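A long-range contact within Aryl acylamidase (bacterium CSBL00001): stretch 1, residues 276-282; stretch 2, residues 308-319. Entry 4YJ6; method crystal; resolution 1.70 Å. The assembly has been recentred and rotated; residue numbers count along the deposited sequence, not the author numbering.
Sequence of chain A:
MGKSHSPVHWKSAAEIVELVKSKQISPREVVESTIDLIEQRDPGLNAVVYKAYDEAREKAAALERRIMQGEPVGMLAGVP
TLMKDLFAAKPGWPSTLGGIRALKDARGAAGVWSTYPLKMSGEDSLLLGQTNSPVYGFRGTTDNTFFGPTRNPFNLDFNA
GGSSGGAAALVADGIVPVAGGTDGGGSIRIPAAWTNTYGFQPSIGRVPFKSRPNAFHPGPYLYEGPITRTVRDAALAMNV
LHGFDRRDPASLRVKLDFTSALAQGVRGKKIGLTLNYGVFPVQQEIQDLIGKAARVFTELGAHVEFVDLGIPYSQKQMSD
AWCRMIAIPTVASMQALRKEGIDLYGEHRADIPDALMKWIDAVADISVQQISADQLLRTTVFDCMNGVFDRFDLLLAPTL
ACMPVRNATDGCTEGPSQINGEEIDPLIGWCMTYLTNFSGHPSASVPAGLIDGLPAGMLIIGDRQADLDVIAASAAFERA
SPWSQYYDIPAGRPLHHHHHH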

# COMPACT_ATOMS: atom_id res chain seq x y z
N ASN A 276 -4.51 5.94 -19.68
CA ASN A 276 -3.53 4.88 -19.84
C ASN A 276 -2.10 5.40 -19.89
O ASN A 276 -1.18 4.64 -20.24
N TYR A 277 -1.90 6.66 -19.46
CA TYR A 277 -0.59 7.32 -19.53
C TYR A 277 0.03 7.25 -20.91
O TYR A 277 1.25 7.39 -21.07
N GLY A 278 -0.83 7.07 -21.92
CA GLY A 278 -0.38 7.01 -23.31
C GLY A 278 0.39 5.77 -23.71
O GLY A 278 0.76 5.64 -24.89
N VAL A 279 0.68 4.87 -22.77
CA VAL A 279 1.54 3.73 -23.06
C VAL A 279 1.02 2.38 -22.57
O VAL A 279 1.54 1.36 -23.02
N PHE A 280 0.04 2.34 -21.66
CA PHE A 280 -0.44 1.03 -21.15
C PHE A 280 -1.71 0.56 -21.85
O PHE A 280 -2.56 1.38 -22.19
N PRO A 281 -1.84 -0.77 -22.03
CA PRO A 281 -3.14 -1.33 -22.43
C PRO A 281 -4.05 -1.40 -21.21
O PRO A 281 -3.64 -1.99 -20.22
N VAL A 282 -5.23 -0.78 -21.26
CA VAL A 282 -6.09 -0.73 -20.08
C VAL A 282 -7.45 -1.26 -20.44
O VAL A 282 -8.02 -0.87 -21.47
N ASP A 308 -1.46 14.44 -22.36
CA ASP A 308 -0.54 13.44 -22.90
C ASP A 308 0.83 13.62 -22.20
O ASP A 308 1.48 14.63 -22.35
N LEU A 309 1.22 12.65 -21.39
CA LEU A 309 2.52 12.73 -20.72
C LEU A 309 3.70 12.67 -21.68
O LEU A 309 4.78 13.16 -21.36
N GLY A 310 3.50 12.07 -22.85
CA GLY A 310 4.58 11.97 -23.81
C GLY A 310 5.73 11.05 -23.42
O GLY A 310 6.89 11.28 -23.80
N ILE A 311 5.43 9.98 -22.68
CA ILE A 311 6.46 9.02 -22.28
C ILE A 311 7.00 8.30 -23.54
O ILE A 311 6.22 7.72 -24.29
N PRO A 312 8.31 8.37 -23.80
CA PRO A 312 8.84 7.83 -25.07
C PRO A 312 9.31 6.38 -24.99
O PRO A 312 9.74 5.80 -26.00
N TYR A 313 9.19 5.79 -23.81
CA TYR A 313 9.51 4.39 -23.61
C TYR A 313 8.24 3.55 -23.72
O TYR A 313 7.16 4.03 -23.45
N SER A 314 8.37 2.29 -24.12
CA SER A 314 7.23 1.39 -24.08
C SER A 314 6.97 0.93 -22.64
O SER A 314 7.86 0.96 -21.79
N GLN A 315 5.76 0.48 -22.38
CA GLN A 315 5.47 -0.06 -21.05
C GLN A 315 6.32 -1.29 -20.68
O GLN A 315 6.69 -1.46 -19.52
N LYS A 316 6.67 -2.15 -21.64
CA LYS A 316 7.62 -3.23 -21.35
C LYS A 316 8.98 -2.70 -20.97
O LYS A 316 9.60 -3.23 -20.07
N GLN A 317 9.47 -1.67 -21.65
CA GLN A 317 10.77 -1.12 -21.28
C GLN A 317 10.74 -0.62 -19.84
O GLN A 317 11.69 -0.83 -19.10
N MSE A 318 9.66 0.04 -19.46
CA MSE A 318 9.56 0.57 -18.10
C MSE A 318 9.43 -0.52 -17.04
O MSE A 318 10.09 -0.45 -16.00
N SER A 319 8.57 -1.51 -17.27
CA SER A 319 8.45 -2.57 -16.28
C SER A 319 9.73 -3.38 -16.14
O SER A 319 10.09 -3.80 -15.02

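Val279 loses the most surface to the other stretch, 82 Å². Its CA-to-CB bond points toward stretch 2, and its chi1 is m. CG1 is the nearer methyl to the loop backbone, and CG2 the nearer to Met318. Val279 CG1 lies 3.6 Å from Tyr313 O and 3.8 Å from Ile311 O, so it sits against the backbone of the loop before the helix. Val279 CG1 is also 4.0 Å from Ile311 CB. CG2 meets the selenomethionine Met318, with Val279 CG2 3.6 Å from Met318 CE.

Gln315 covers the next largest area, 71 Å². It is the first residue of the helix and points toward stretch 1. Its chi1 is p, while chi2 is 93°, between the usual wells. The aliphatic part of the side chain lies against stretch 1. Gln315 CG is 3.4 Å from Val279 O, and Gln315 CB is 3.9 Å from Phe280 CD2. The amide end reaches Pro281, with Gln315 NE2 4.0 Å from Pro281 CD; NE2 is hydrogen-bonded elsewhere in the structure.

Tyr277 comes third, with 61 Å² covered. Its CA-to-CB bond points sideways, and chi1 is m. Leu309 CD2 approaches the edge of its ring, near the ring plane, 4.1 Å from Tyr277 CD1. Leu309 itself points toward stretch 1, with chi1 between wells at -91° and chi2 p. Ile311 also points toward stretch 1, as an m, t rotamer. Ile311 CD1 lies 3.9 Å from Tyr277 O and 4.4 Å from Tyr277 CB.

Phe280 starts sideways, but the end of its ring comes nearer to stretch 2; its chi1 is m. Phe280 CZ is 3.9 Å from Met318 CE. Met318 points toward stretch 1 with chi1 m, chi2 t and chi3 m, and its terminal methyl thus touches both Val279 and Phe280.

No direct hydrogen bond joins the two stretches. Two waters link their backbones instead. Water 1 donates to Tyr277 O at 2.6 Å and accepts from Ile311 N at 2.9 Å. Water 2 donates to Val279 O at 2.7 Å and accepts from Gln315 N at 3.0 Å. Each water therefore satisfies a carbonyl of stretch 1 and an amide of stretch 2.

Local bonds hold the backbone on each side. Gly278 N donates to Asn276 OD1 at 2.8 Å, and Gly310 N donates to Asp308 OD1 at 3.0 Å. Ser314 points away from stretch 1 and caps the helix: Ser314 OG accepts from Gln317 N at 3.0 Å.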

# COMPACT_ATOMS: atom_id res chain seq x y z
CB ASN A 276 -3.82 4.10 -21.14
CG ASN A 276 -3.83 4.99 -22.37
OD1 ASN A 276 -3.46 6.17 -22.33
ND2 ASN A 276 -4.35 4.43 -23.48
CB TYR A 277 0.40 6.71 -18.50
CG TYR A 277 -0.03 6.78 -17.05
CD1 TYR A 277 0.29 7.90 -16.25
CD2 TYR A 277 -0.68 5.74 -16.45
CE1 TYR A 277 -0.05 7.95 -14.87
CE2 TYR A 277 -1.01 5.76 -15.05
CZ TYR A 277 -0.70 6.88 -14.28
OH TYR A 277 -1.04 6.90 -12.92
CB VAL A 279 2.97 3.89 -22.47
CG1 VAL A 279 3.68 5.08 -23.12
CG2 VAL A 279 2.90 4.11 -20.97
CB PHE A 280 -0.81 1.09 -19.67
CG PHE A 280 0.35 1.39 -18.74
CD1 PHE A 280 0.64 2.71 -18.39
CD2 PHE A 280 1.13 0.36 -18.23
CE1 PHE A 280 1.69 2.99 -17.53
CE2 PHE A 280 2.20 0.62 -17.36
CZ PHE A 280 2.47 1.94 -17.00
CB PRO A 281 -2.77 -2.71 -22.95
CG PRO A 281 -1.55 -3.12 -22.10
CD PRO A 281 -0.79 -1.80 -21.91
CB VAL A 282 -6.24 0.73 -19.59
CG1 VAL A 282 -7.22 0.82 -18.40
CG2 VAL A 282 -4.85 1.26 -19.22
CB ASP A 308 -0.39 13.64 -24.42
CG ASP A 308 0.60 12.69 -25.02
OD1 ASP A 308 0.93 11.66 -24.39
OD2 ASP A 308 1.10 12.97 -26.13
CB LEU A 309 2.67 11.60 -19.71
CG LEU A 309 2.18 12.01 -18.33
CD1 LEU A 309 0.63 12.04 -18.35
CD2 LEU A 309 2.72 11.05 -17.30
CB ILE A 311 5.84 7.97 -21.33
CG1 ILE A 311 5.48 8.63 -19.97
CG2 ILE A 311 6.82 6.83 -21.12
CD1 ILE A 311 4.59 7.73 -19.09
CB PRO A 312 10.01 8.74 -25.37
CG PRO A 312 10.55 9.06 -23.98
CD PRO A 312 9.30 9.23 -23.13
CB TYR A 313 10.12 4.20 -22.20
CG TYR A 313 11.53 4.75 -22.09
CD1 TYR A 313 11.78 6.06 -21.65
CD2 TYR A 313 12.63 3.95 -22.42
CE1 TYR A 313 13.10 6.56 -21.56
CE2 TYR A 313 13.95 4.42 -22.31
CZ TYR A 313 14.17 5.73 -21.88
OH TYR A 313 15.49 6.17 -21.81
CB SER A 314 7.48 0.14 -24.93
OG SER A 314 8.47 -0.66 -24.32
CB GLN A 315 3.98 -0.30 -20.88
CG GLN A 315 3.36 -1.25 -21.92
CD GLN A 315 3.33 -2.69 -21.43
OE1 GLN A 315 3.80 -2.99 -20.35
NE2 GLN A 315 2.75 -3.58 -22.23
CB LYS A 316 7.77 -4.19 -22.55
CG LYS A 316 8.81 -5.29 -22.25
CD LYS A 316 8.85 -6.36 -23.35
CE LYS A 316 9.46 -7.68 -22.83
NZ LYS A 316 10.91 -7.61 -22.45
CB GLN A 317 11.13 0.03 -22.21
CG GLN A 317 11.63 -0.48 -23.57
CD GLN A 317 11.87 0.67 -24.55
OE1 GLN A 317 11.05 1.56 -24.70
NE2 GLN A 317 13.03 0.66 -25.19
CB MSE A 318 8.39 1.53 -18.02
CG MSE A 318 8.62 2.69 -18.93
SE MSE A 318 7.41 4.09 -18.39
CE MSE A 318 5.69 3.23 -18.87
CB SER A 319 7.25 -3.50 -16.54
OG SER A 319 7.42 -4.27 -17.74
O HOH W 1 2.68 8.97 -22.57
O HOH W 2 3.74 0.88 -24.52